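Local coordinates for protein CalG4 (Micromonospora echinospora, PDB 3IA7) that belongs to the GT-B clan and pairs two Rossmann-like domains, each built round a parallel beta-sheet flanked by helices, at residues H15-P20 with D109-I114; S196-P199 with T203-E206; A29-R34 with E392-L397. One frame throughout, in Å; residues are numbered along the deposited sequence.

Overall arrangement
The three contacts sit in separate parts of a GT-B fold, none touching another. Interactions 1 and 3 share helix 15-30: the first uses its beginning, near the centre of the chain, the third its end, and the two contact centres are about 19 Å apart. Interaction 2 is fully buried, yet lies within one loop between the last two strands of the N-terminal sheet, and its packing of an amide against a ring contrasts with the polar character of the others. Interactions 1 and 3 are partly buried and both rest on a histidine hydrogen-bonded to a carboxylate, backed by an aromatic pair in 15-20 with 109-114 and by a salt bridge in 29-34 with 392-397.

Interaction 1: H15-P20 with D109-I114; sequences HGHVYP and DVFPFI
His17 and Asp109 are joined at the carboxyl ends of neighbouring parallel strands in the N-terminal Rossmann-like domain of the GT-B fold: helix 15-30 follows strand 6-10, and Asp109 closes strand 105-109. The strand order reverses between these two strands, so the segments after them run to opposite sides of the sheet, and the imidazole links them. His17 CG stands anti to its carbonyl carbon (chi1 -71°), which carries the ring off the first turn of the helix toward the strand end. His17 ND1 donates to Asp109 OD2 at 2.8 Å with a moderately bent N-H...O angle of 148°; the oxygen lies at the ring edge, slightly tilted from its plane, while ring and carboxylate stand almost perpendicular. Asp109 OD2 also takes the backbone N of Phe111 at 2.9 Å, closing an Asx turn. The two donors arrive from opposite faces of the carboxylate, so this one oxygen is gripped from both sides and the rotation of the group is restrained. Phe111 turns its ring edge to the imidazole face in an offset edge-to-face stack, with ring centroids 5.5 Å apart and planes at 78°; its CB lies 3.5 Å from His17 CE1. Beyond the contact Phe111 forms a second edge-to-face pair with Tyr83 of helix 75-98, and His17 O accepts from Asn11 ND2. A water completes the link, donating both to His17 O at 3.0 Å and to Asp109 OD1 at 2.8 Å.

Interaction 2: S196-P199 with T203-E206; sequences SFQP and TFDE
Gln198 and Pro199 close on Phe204 within the loop between strands 189-191 and 208-210, the last two strands of the N-terminal sheet of the GT-B fold. Segment 196-199 begins in a short 3-10 turn: Ser196 OG hydrogen-bonds to Asp379 OD2 and Phe197 rests on Met376, both on helix 367-381, so this end of the loop is held by that helix of the C-terminal part of the chain. At Gln198 the chain leaves the turn and the side chain heads for 203-206. With CG anti to the backbone N (chi1 170°), a bend at chi2 brings the amide alongside the carbonyl of Pro199, and the side chain crosses that of Phe204 at about a right angle. Its NE2 comes obliquely to the ring, 3.4 Å from Phe204 CZ, and the amide and ring planes are inclined at 61°; CG packs 3.9 Å from Phe204 CE2. Both ends of this buried amide are satisfied: OE1 accepts from the backbone N of Ala135, and NE2 donates to Pro199 O at 3.1 Å, in the carbonyl plane and on a lone pair. The amide orientation is thereby fixed. Outside the two segments, Phe204 pairs edge-to-face with Phe208. Pro199 ends the segment, and its carbonyl has a second neighbour besides the amide: Pro199 O faces the ring edge of Phe204, 3.5 Å from CE2.

Interaction 3: A29-R34 with E392-L397; sequences ARRGHR and EVEAYL
Helix 15-30 ends in a Schellman motif with Gly32, of positive phi, as C-prime residue, and faces regular helix 392-397; the nearest CA atoms, those of Arg31 and Glu394, are 9.8 Å apart. Long side chains span the gap. Glu394 reaches out with an extended chain beyond CG and divides its two oxygens between two partners. Glu394 OE2 accepts from His33 NE2 at 2.7 Å in a nearly straight bond (171°), using its anti lone pair; the acceptor lies in the imidazole plane, and ring and carboxylate stand close to perpendicular. Glu394 OE1 forms a salt bridge with Arg31 NH1 at 2.9 Å, met from above the carboxylate plane though in the plane of the guanidinium. The arginine chain runs extended from CG to NE, passing its CD 3.6 Å from Glu394 OE1 before the guanidinium turns its edge to the acid. Both partners are positioned from outside: the strongest partner of Arg31 is Asp391, which forms a salt bridge to the same NH1, and NE bridges to Glu27, so three carboxylates surround one guanidinium. His33 ND1 is hydrogen-bonded to the backbone N of Arg5, which is consistent with the ring carrying its proton on NE2 and donating to Glu394. The contact thus ties the turn between helix 15-30 and strand 34-39 to the C-terminal helix 385-400, whose Val393 and Leu397 lie on Leu105 of the N-terminal sheet: the return of the last helix to the N-terminal domain that is characteristic of the GT-B fold.

Interaction 1: H15-P20 with D109-I114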
ATOM      1  N   HIS A  15      -2.980  15.159  -3.989  1.00 12.33           N
ATOM      2  CA  HIS A  15      -2.640  13.890  -3.443  1.00 13.41           C
ATOM      3  C   HIS A  15      -3.603  13.544  -2.294  1.00 12.45           C
ATOM      4  O   HIS A  15      -4.045  12.393  -2.165  1.00 11.63           O
ATOM      5  CB  HIS A  15      -1.189  13.899  -2.960  1.00 14.49           C
ATOM      6  CG  HIS A  15      -0.834  12.698  -2.150  1.00 18.71           C
ATOM      7  ND1 HIS A  15      -0.671  11.446  -2.708  1.00 22.67           N
ATOM      8  CD2 HIS A  15      -0.670  12.540  -0.814  1.00 23.17           C
ATOM      9  CE1 HIS A  15      -0.389  10.570  -1.755  1.00 22.89           C
ATOM     10  NE2 HIS A  15      -0.393  11.206  -0.594  1.00 25.16           N
ATOM     11  N   GLY A  16      -3.881  14.546  -1.455  1.00 11.22           N
ATOM     12  CA  GLY A  16      -4.663  14.363  -0.241  1.00 10.40           C
ATOM     13  C   GLY A  16      -6.115  13.986  -0.505  1.00 11.49           C
ATOM     14  O   GLY A  16      -6.773  13.428   0.367  1.00  9.21           O
ATOM     15  N   HIS A  17      -6.609  14.298  -1.698  1.00 10.61           N
ATOM     16  CA  HIS A  17      -7.981  14.004  -2.091  1.00 11.95           C
ATOM     17  C   HIS A  17      -8.011  12.724  -2.901  1.00 12.35           C
ATOM     18  O   HIS A  17      -8.896  11.887  -2.701  1.00 13.64           O
ATOM     19  CB  HIS A  17      -8.551  15.157  -2.918  1.00 11.04           C
ATOM     20  CG  HIS A  17      -8.798  16.384  -2.095  1.00 12.88           C
ATOM     21  ND1 HIS A  17      -9.988  16.601  -1.436  1.00 11.41           N
ATOM     22  CD2 HIS A  17      -7.983  17.408  -1.752  1.00 14.11           C
ATOM     23  CE1 HIS A  17      -9.907  17.728  -0.742  1.00 12.55           C
ATOM     24  NE2 HIS A  17      -8.708  18.247  -0.936  1.00 13.00           N
ATOM     25  N   VAL A  18      -7.001  12.528  -3.742  1.00 11.66           N
ATOM     26  CA  VAL A  18      -7.028  11.377  -4.643  1.00 12.09           C
ATOM     27  C   VAL A  18      -6.661  10.079  -3.903  1.00 11.01           C
ATOM     28  O   VAL A  18      -7.368   9.065  -4.020  1.00  9.27           O
ATOM     29  CB  VAL A  18      -6.156  11.665  -5.917  1.00 11.89           C
ATOM     30  CG1 VAL A  18      -5.882  10.421  -6.738  1.00 13.04           C
ATOM     31  CG2 VAL A  18      -6.842  12.730  -6.801  1.00 10.93           C
ATOM     32  N   TYR A  19      -5.578  10.115  -3.139  1.00 10.22           N
ATOM     33  CA  TYR A  19      -4.980   8.868  -2.615  1.00 11.43           C
ATOM     34  C   TYR A  19      -5.916   8.024  -1.731  1.00 11.67           C
ATOM     35  O   TYR A  19      -6.066   6.832  -2.004  1.00 10.56           O
ATOM     36  CB  TYR A  19      -3.589   9.089  -1.988  1.00 12.22           C
ATOM     37  CG  TYR A  19      -3.102   7.856  -1.212  1.00 17.32           C
ATOM     38  CD1 TYR A  19      -2.391   6.825  -1.860  1.00 19.98           C
ATOM     39  CD2 TYR A  19      -3.371   7.711   0.176  1.00 20.24           C
ATOM     40  CE1 TYR A  19      -1.944   5.677  -1.154  1.00 20.16           C
ATOM     41  CE2 TYR A  19      -2.919   6.566   0.893  1.00 22.11           C
ATOM     42  CZ  TYR A  19      -2.213   5.561   0.219  1.00 19.54           C
ATOM     43  OH  TYR A  19      -1.785   4.432   0.917  1.00 20.63           O
ATOM     44  N   PRO A  20      -6.589   8.636  -0.742  1.00 11.94           N
ATOM     45  CA  PRO A  20      -7.474   7.836   0.103  1.00 13.48           C
ATOM     46  C   PRO A  20      -8.614   7.101  -0.672  1.00 13.22           C
ATOM     47  O   PRO A  20      -8.997   6.023  -0.274  1.00 15.87           O
ATOM     48  CB  PRO A  20      -8.053   8.871   1.074  1.00 12.35           C
ATOM     49  CG  PRO A  20      -7.050   9.989   1.086  1.00 15.07           C
ATOM     50  CD  PRO A  20      -6.592  10.058  -0.334  1.00 12.77           C
ATOM     51  N   ASP A 109     -15.855  13.187  -3.893  1.00 12.93           N
ATOM     52  CA  ASP A 109     -15.138  13.671  -2.707  1.00 13.94           C
ATOM     53  C   ASP A 109     -15.810  14.922  -2.201  1.00 13.55           C
ATOM     54  O   ASP A 109     -16.452  15.663  -2.951  1.00 12.42           O
ATOM     55  CB  ASP A 109     -13.664  13.968  -3.062  1.00 13.38           C
ATOM     56  CG  ASP A 109     -12.884  14.560  -1.883  1.00 17.65           C
ATOM     57  OD1 ASP A 109     -12.510  13.759  -1.010  1.00 18.44           O
ATOM     58  OD2 ASP A 109     -12.668  15.817  -1.834  1.00 15.16           O
ATOM     59  N   VAL A 110     -15.670  15.167  -0.903  1.00 12.60           N
ATOM     60  CA  VAL A 110     -16.300  16.352  -0.280  1.00 14.75           C
ATOM     61  C   VAL A 110     -15.877  17.711  -0.877  1.00 13.00           C
ATOM     62  O   VAL A 110     -16.700  18.622  -0.967  1.00 12.53           O
ATOM     63  CB  VAL A 110     -16.134  16.331   1.257  1.00 14.62           C
ATOM     64  CG1 VAL A 110     -14.657  16.476   1.622  1.00 17.40           C
ATOM     65  CG2 VAL A 110     -17.010  17.449   1.937  1.00 19.98           C
ATOM     66  N   PHE A 111     -14.644  17.842  -1.348  1.00 13.65           N
ATOM     67  CA  PHE A 111     -14.247  19.137  -1.941  1.00 14.45           C
ATOM     68  C   PHE A 111     -15.132  19.483  -3.187  1.00 13.14           C
ATOM     69  O   PHE A 111     -15.752  20.563  -3.238  1.00 15.12           O
ATOM     70  CB  PHE A 111     -12.758  19.133  -2.261  1.00 15.22           C
ATOM     71  CG  PHE A 111     -12.256  20.422  -2.931  1.00 18.59           C
ATOM     72  CD1 PHE A 111     -11.375  21.265  -2.258  1.00 24.07           C
ATOM     73  CD2 PHE A 111     -12.649  20.751  -4.221  1.00 20.46           C
ATOM     74  CE1 PHE A 111     -10.922  22.475  -2.887  1.00 22.81           C
ATOM     75  CE2 PHE A 111     -12.208  21.957  -4.851  1.00 23.66           C
ATOM     76  CZ  PHE A 111     -11.336  22.782  -4.176  1.00 20.46           C
ATOM     77  N   PRO A 112     -15.223  18.590  -4.176  1.00 13.37           N
ATOM     78  CA  PRO A 112     -16.233  18.820  -5.232  1.00 14.21           C
ATOM     79  C   PRO A 112     -17.676  18.375  -4.913  1.00 13.96           C
ATOM     80  O   PRO A 112     -18.347  17.799  -5.786  1.00 14.02           O
ATOM     81  CB  PRO A 112     -15.661  17.992  -6.420  1.00 14.00           C
ATOM     82  CG  PRO A 112     -15.065  16.761  -5.699  1.00 12.93           C
ATOM     83  CD  PRO A 112     -14.379  17.409  -4.489  1.00 12.91           C
ATOM     84  N   PHE A 113     -18.202  18.701  -3.722  1.00 13.05           N
ATOM     85  CA  PHE A 113     -19.512  18.159  -3.397  1.00 12.96           C
ATOM     86  C   PHE A 113     -20.595  18.843  -4.241  1.00 13.30           C
ATOM     87  O   PHE A 113     -21.603  18.218  -4.490  1.00 13.08           O
ATOM     88  CB  PHE A 113     -19.858  18.284  -1.922  1.00 12.70           C
ATOM     89  CG  PHE A 113     -20.282  19.681  -1.501  1.00 13.55           C
ATOM     90  CD1 PHE A 113     -21.643  19.990  -1.392  1.00 12.11           C
ATOM     91  CD2 PHE A 113     -19.348  20.655  -1.174  1.00 11.66           C
ATOM     92  CE1 PHE A 113     -22.115  21.287  -1.005  1.00 11.93           C
ATOM     93  CE2 PHE A 113     -19.802  21.963  -0.732  1.00 13.58           C
ATOM     94  CZ  PHE A 113     -21.192  22.248  -0.641  1.00 12.96           C
ATOM     95  N   ILE A 114     -20.389  20.114  -4.635  1.00 10.83           N
ATOM     96  CA  ILE A 114     -21.372  20.771  -5.473  1.00 13.12           C
ATOM     97  C   ILE A 114     -21.480  20.046  -6.827  1.00 10.71           C
ATOM     98  O   ILE A 114     -22.564  19.670  -7.276  1.00 11.23           O
ATOM     99  CB  ILE A 114     -21.081  22.279  -5.658  1.00 12.23           C
ATOM    100  CG1 ILE A 114     -21.107  22.968  -4.272  1.00 13.65           C
ATOM    101  CG2 ILE A 114     -22.095  22.888  -6.628  1.00 14.34           C
ATOM    102  CD1 ILE A 114     -20.448  24.314  -4.236  1.00 17.82           C
TER
HETATM  103  O   HOH W   1     -11.246  11.250  -0.962  1.00 34.38           O

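Interaction 2: S196-P199 with T203-E206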
ATOM      1  N   SER A 196     -13.125   6.851  16.237  1.00 13.17           N
ATOM      2  CA  SER A 196     -12.750   7.519  17.466  1.00 14.49           C
ATOM      3  C   SER A 196     -12.032   8.846  17.202  1.00 14.68           C
ATOM      4  O   SER A 196     -11.822   9.629  18.143  1.00 14.54           O
ATOM      5  CB  SER A 196     -11.861   6.628  18.350  1.00 15.54           C
ATOM      6  OG  SER A 196     -10.714   6.233  17.631  1.00 15.23           O
ATOM      7  N   PHE A 197     -11.495   9.007  15.994  1.00 13.82           N
ATOM      8  CA  PHE A 197     -10.738  10.221  15.670  1.00 13.04           C
ATOM      9  C   PHE A 197     -11.737  11.336  15.285  1.00 14.53           C
ATOM     10  O   PHE A 197     -11.388  12.525  15.290  1.00 15.30           O
ATOM     11  CB  PHE A 197      -9.777   9.971  14.495  1.00 13.67           C
ATOM     12  CG  PHE A 197      -8.720  11.047  14.327  1.00 12.72           C
ATOM     13  CD1 PHE A 197      -7.830  11.316  15.368  1.00 14.29           C
ATOM     14  CD2 PHE A 197      -8.599  11.740  13.132  1.00 18.97           C
ATOM     15  CE1 PHE A 197      -6.810  12.322  15.237  1.00 16.03           C
ATOM     16  CE2 PHE A 197      -7.557  12.735  12.969  1.00 18.93           C
ATOM     17  CZ  PHE A 197      -6.670  12.999  14.052  1.00 15.53           C
ATOM     18  N   GLN A 198     -12.983  10.966  14.983  1.00 13.26           N
ATOM     19  CA  GLN A 198     -14.008  11.944  14.614  1.00 12.24           C
ATOM     20  C   GLN A 198     -14.589  12.765  15.812  1.00 13.37           C
ATOM     21  O   GLN A 198     -15.194  12.186  16.768  1.00 12.40           O
ATOM     22  CB  GLN A 198     -15.167  11.208  13.910  1.00 12.43           C
ATOM     23  CG  GLN A 198     -16.396  12.063  13.677  1.00 11.79           C
ATOM     24  CD  GLN A 198     -16.199  13.079  12.536  1.00 11.70           C
ATOM     25  OE1 GLN A 198     -15.597  12.753  11.506  1.00 11.81           O
ATOM     26  NE2 GLN A 198     -16.766  14.300  12.688  1.00 11.71           N
ATOM     27  N   PRO A 199     -14.509  14.118  15.739  1.00 13.02           N
ATOM     28  CA  PRO A 199     -15.208  14.952  16.767  1.00 14.50           C
ATOM     29  C   PRO A 199     -16.725  14.666  16.780  1.00 14.41           C
ATOM     30  O   PRO A 199     -17.307  14.513  15.689  1.00 14.39           O
ATOM     31  CB  PRO A 199     -14.937  16.413  16.301  1.00 14.92           C
ATOM     32  CG  PRO A 199     -13.698  16.332  15.408  1.00 15.04           C
ATOM     33  CD  PRO A 199     -13.794  14.939  14.732  1.00 14.40           C
ATOM     34  N   THR A 203     -22.745  11.200  17.475  1.00 14.03           N
ATOM     35  CA  THR A 203     -23.879  11.894  16.893  1.00 14.28           C
ATOM     36  C   THR A 203     -24.064  11.512  15.418  1.00 14.72           C
ATOM     37  O   THR A 203     -25.031  11.923  14.789  1.00 13.48           O
ATOM     38  CB  THR A 203     -23.708  13.444  17.001  1.00 14.28           C
ATOM     39  OG1 THR A 203     -22.646  13.861  16.109  1.00 15.20           O
ATOM     40  CG2 THR A 203     -23.404  13.834  18.423  1.00 11.95           C
ATOM     41  N   PHE A 204     -23.142  10.723  14.870  1.00 14.33           N
ATOM     42  CA  PHE A 204     -23.183  10.389  13.436  1.00 15.27           C
ATOM     43  C   PHE A 204     -23.979   9.120  13.212  1.00 15.79           C
ATOM     44  O   PHE A 204     -23.610   8.057  13.740  1.00 16.71           O
ATOM     45  CB  PHE A 204     -21.740  10.321  12.802  1.00 15.49           C
ATOM     46  CG  PHE A 204     -21.124  11.678  12.611  1.00 15.19           C
ATOM     47  CD1 PHE A 204     -21.292  12.383  11.383  1.00 12.28           C
ATOM     48  CD2 PHE A 204     -20.471  12.290  13.676  1.00 14.41           C
ATOM     49  CE1 PHE A 204     -20.795  13.684  11.239  1.00 14.58           C
ATOM     50  CE2 PHE A 204     -19.955  13.571  13.573  1.00 18.35           C
ATOM     51  CZ  PHE A 204     -20.102  14.289  12.318  1.00 16.54           C
ATOM     52  N   ASP A 205     -25.067   9.226  12.446  1.00 15.17           N
ATOM     53  CA  ASP A 205     -25.933   8.080  12.245  1.00 17.44           C
ATOM     54  C   ASP A 205     -25.396   7.061  11.235  1.00 17.91           C
ATOM     55  O   ASP A 205     -24.297   7.223  10.709  1.00 17.52           O
ATOM     56  CB  ASP A 205     -27.403   8.480  11.973  1.00 16.74           C
ATOM     57  CG  ASP A 205     -27.594   9.221  10.674  1.00 17.86           C
ATOM     58  OD1 ASP A 205     -26.778   9.087   9.730  1.00 16.28           O
ATOM     59  OD2 ASP A 205     -28.586   9.980  10.577  1.00 20.37           O
ATOM     60  N   GLU A 206     -26.218   6.062  10.906  1.00 19.21           N
ATOM     61  CA  GLU A 206     -25.758   4.956  10.079  1.00 21.21           C
ATOM     62  C   GLU A 206     -25.439   5.363   8.627  1.00 20.58           C
ATOM     63  O   GLU A 206     -24.818   4.573   7.942  1.00 22.90           O
ATOM     64  CB  GLU A 206     -26.754   3.774  10.087  1.00 22.68           C
ATOM     65  CG  GLU A 206     -28.136   4.168   9.621  1.00 25.89           C
ATOM     66  CD  GLU A 206     -28.863   5.015  10.680  1.00 34.26           C
ATOM     67  OE1 GLU A 206     -28.487   4.939  11.884  1.00 36.42           O
ATOM     68  OE2 GLU A 206     -29.767   5.791  10.300  1.00 36.23           O
TER

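Interaction 3: A29-R34 with E392-L397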
ATOM      1  N   ALA A  29     -13.466  -2.101  -8.671  1.00  7.94           N
ATOM      2  CA  ALA A  29     -13.000  -2.670  -9.940  1.00  9.29           C
ATOM      3  C   ALA A  29     -12.778  -4.190  -9.802  1.00 10.18           C
ATOM      4  O   ALA A  29     -13.115  -4.962 -10.723  1.00 11.07           O
ATOM      5  CB  ALA A  29     -11.690  -1.932 -10.410  1.00  9.46           C
ATOM      6  N   ARG A  30     -12.179  -4.641  -8.695  1.00 10.59           N
ATOM      7  CA  ARG A  30     -11.987  -6.075  -8.447  1.00 11.89           C
ATOM      8  C   ARG A  30     -13.300  -6.830  -8.466  1.00 12.16           C
ATOM      9  O   ARG A  30     -13.328  -7.979  -8.831  1.00 12.08           O
ATOM     10  CB  ARG A  30     -11.340  -6.385  -7.090  1.00 11.61           C
ATOM     11  CG  ARG A  30      -9.920  -6.037  -7.042  1.00 17.27           C
ATOM     12  CD  ARG A  30      -9.233  -6.624  -5.833  1.00 19.09           C
ATOM     13  NE  ARG A  30      -7.932  -5.988  -5.784  1.00 22.15           N
ATOM     14  CZ  ARG A  30      -7.658  -4.898  -5.062  1.00 25.14           C
ATOM     15  NH1 ARG A  30      -8.566  -4.382  -4.263  1.00 20.02           N
ATOM     16  NH2 ARG A  30      -6.441  -4.350  -5.098  1.00 27.82           N
ATOM     17  N   ARG A  31     -14.346  -6.185  -7.976  1.00 11.74           N
ATOM     18  CA  ARG A  31     -15.647  -6.765  -7.941  1.00 11.77           C
ATOM     19  C   ARG A  31     -16.370  -6.709  -9.274  1.00 11.43           C
ATOM     20  O   ARG A  31     -17.540  -7.080  -9.340  1.00 11.32           O
ATOM     21  CB  ARG A  31     -16.475  -6.153  -6.807  1.00 10.47           C
ATOM     22  CG  ARG A  31     -15.771  -6.333  -5.449  1.00 12.78           C
ATOM     23  CD  ARG A  31     -16.540  -5.700  -4.277  1.00 11.77           C
ATOM     24  NE  ARG A  31     -15.773  -5.847  -3.035  1.00 11.96           N
ATOM     25  CZ  ARG A  31     -16.282  -5.807  -1.811  1.00 11.89           C
ATOM     26  NH1 ARG A  31     -17.583  -5.582  -1.620  1.00  8.26           N
ATOM     27  NH2 ARG A  31     -15.465  -5.921  -0.771  1.00 12.39           N
ATOM     28  N   GLY A  32     -15.705  -6.265 -10.336  1.00 11.47           N
ATOM     29  CA  GLY A  32     -16.340  -6.303 -11.675  1.00 10.82           C
ATOM     30  C   GLY A  32     -17.009  -4.998 -12.137  1.00 10.22           C
ATOM     31  O   GLY A  32     -17.485  -4.931 -13.271  1.00 10.11           O
ATOM     32  N   HIS A  33     -17.032  -3.975 -11.279  1.00  9.18           N
ATOM     33  CA  HIS A  33     -17.628  -2.665 -11.610  1.00  8.98           C
ATOM     34  C   HIS A  33     -16.776  -1.852 -12.572  1.00  9.75           C
ATOM     35  O   HIS A  33     -15.544  -1.890 -12.511  1.00 10.78           O
ATOM     36  CB  HIS A  33     -17.965  -1.876 -10.340  1.00  9.04           C
ATOM     37  CG  HIS A  33     -18.841  -2.649  -9.397  1.00 10.92           C
ATOM     38  ND1 HIS A  33     -20.064  -3.154  -9.784  1.00 10.67           N
ATOM     39  CD2 HIS A  33     -18.620  -3.115  -8.142  1.00 10.37           C
ATOM     40  CE1 HIS A  33     -20.583  -3.851  -8.790  1.00 11.47           C
ATOM     41  NE2 HIS A  33     -19.739  -3.819  -7.775  1.00 13.00           N
ATOM     42  N   ARG A  34     -17.450  -1.164 -13.482  1.00  9.71           N
ATOM     43  CA  ARG A  34     -16.825  -0.235 -14.423  1.00  8.88           C
ATOM     44  C   ARG A  34     -16.684   1.111 -13.709  1.00  8.64           C
ATOM     45  O   ARG A  34     -17.702   1.732 -13.305  1.00  8.08           O
ATOM     46  CB  ARG A  34     -17.731  -0.056 -15.644  1.00  9.67           C
ATOM     47  CG  ARG A  34     -17.158   0.965 -16.628  1.00 10.21           C
ATOM     48  CD  ARG A  34     -18.084   1.199 -17.803  1.00 14.39           C
ATOM     49  NE  ARG A  34     -17.561   2.313 -18.596  1.00 12.87           N
ATOM     50  CZ  ARG A  34     -18.239   2.912 -19.568  1.00 14.58           C
ATOM     51  NH1 ARG A  34     -19.494   2.549 -19.832  1.00 13.45           N
ATOM     52  NH2 ARG A  34     -17.663   3.891 -20.259  1.00 17.03           N
ATOM     53  N   GLU A 392     -20.152  -1.289   1.769  1.00 13.61           N
ATOM     54  CA  GLU A 392     -21.137  -0.250   2.123  1.00 14.23           C
ATOM     55  C   GLU A 392     -21.680   0.319   0.824  1.00 14.30           C
ATOM     56  O   GLU A 392     -22.862   0.549   0.695  1.00 13.54           O
ATOM     57  CB  GLU A 392     -20.486   0.908   2.882  1.00 14.78           C
ATOM     58  CG  GLU A 392     -19.882   0.554   4.235  1.00 20.25           C
ATOM     59  CD  GLU A 392     -20.878   0.453   5.376  1.00 21.19           C
ATOM     60  OE1 GLU A 392     -22.049   0.886   5.250  1.00 24.73           O
ATOM     61  OE2 GLU A 392     -20.463  -0.040   6.442  1.00 27.47           O
ATOM     62  N   VAL A 393     -20.803   0.549  -0.142  1.00 12.82           N
ATOM     63  CA  VAL A 393     -21.279   1.094  -1.412  1.00 13.27           C
ATOM     64  C   VAL A 393     -22.194   0.088  -2.102  1.00 12.91           C
ATOM     65  O   VAL A 393     -23.281   0.461  -2.616  1.00 11.19           O
ATOM     66  CB  VAL A 393     -20.122   1.453  -2.343  1.00 13.19           C
ATOM     67  CG1 VAL A 393     -20.668   1.775  -3.745  1.00 14.31           C
ATOM     68  CG2 VAL A 393     -19.231   2.632  -1.752  1.00 10.77           C
ATOM     69  N   GLU A 394     -21.774  -1.185  -2.163  1.00 12.17           N
ATOM     70  CA  GLU A 394     -22.636  -2.192  -2.807  1.00 12.61           C
ATOM     71  C   GLU A 394     -23.995  -2.391  -2.109  1.00 13.04           C
ATOM     72  O   GLU A 394     -25.020  -2.531  -2.781  1.00 12.58           O
ATOM     73  CB  GLU A 394     -21.923  -3.542  -2.988  1.00 11.56           C
ATOM     74  CG  GLU A 394     -20.737  -3.469  -3.972  1.00 13.54           C
ATOM     75  CD  GLU A 394     -20.182  -4.829  -4.251  1.00 17.16           C
ATOM     76  OE1 GLU A 394     -19.986  -5.589  -3.273  1.00 13.92           O
ATOM     77  OE2 GLU A 394     -19.963  -5.128  -5.451  1.00 15.34           O
ATOM     78  N   ALA A 395     -23.990  -2.373  -0.773  1.00 14.03           N
ATOM     79  CA  ALA A 395     -25.220  -2.450   0.024  1.00 14.31           C
ATOM     80  C   ALA A 395     -26.156  -1.242  -0.209  1.00 14.40           C
ATOM     81  O   ALA A 395     -27.365  -1.409  -0.289  1.00 12.18           O
ATOM     82  CB  ALA A 395     -24.902  -2.597   1.540  1.00 14.57           C
ATOM     83  N   TYR A 396     -25.583  -0.040  -0.307  1.00 13.05           N
ATOM     84  CA  TYR A 396     -26.331   1.192  -0.559  1.00 13.37           C
ATOM     85  C   TYR A 396     -27.019   1.064  -1.900  1.00 14.72           C
ATOM     86  O   TYR A 396     -28.224   1.308  -2.021  1.00 14.09           O
ATOM     87  CB  TYR A 396     -25.353   2.383  -0.503  1.00 13.92           C
ATOM     88  CG  TYR A 396     -25.893   3.776  -0.787  1.00 13.10           C
ATOM     89  CD1 TYR A 396     -26.904   4.363   0.007  1.00 10.58           C
ATOM     90  CD2 TYR A 396     -25.388   4.500  -1.844  1.00 12.19           C
ATOM     91  CE1 TYR A 396     -27.362   5.638  -0.251  1.00 11.48           C
ATOM     92  CE2 TYR A 396     -25.834   5.778  -2.111  1.00 12.17           C
ATOM     93  CZ  TYR A 396     -26.812   6.347  -1.316  1.00  9.24           C
ATOM     94  OH  TYR A 396     -27.191   7.650  -1.557  1.00 11.06           O
ATOM     95  N   LEU A 397     -26.281   0.609  -2.903  1.00 16.41           N
ATOM     96  CA  LEU A 397     -26.878   0.340  -4.227  1.00 18.30           C
ATOM     97  C   LEU A 397     -28.025  -0.656  -4.179  1.00 19.55           C
ATOM     98  O   LEU A 397     -29.061  -0.421  -4.786  1.00 20.79           O
ATOM     99  CB  LEU A 397     -25.819  -0.131  -5.205  1.00 18.73           C
ATOM    100  CG  LEU A 397     -24.871   0.923  -5.770  1.00 16.99           C
ATOM    101  CD1 LEU A 397     -23.865   0.197  -6.673  1.00 14.97           C
ATOM    102  CD2 LEU A 397     -25.622   1.965  -6.590  1.00 17.81           C
TER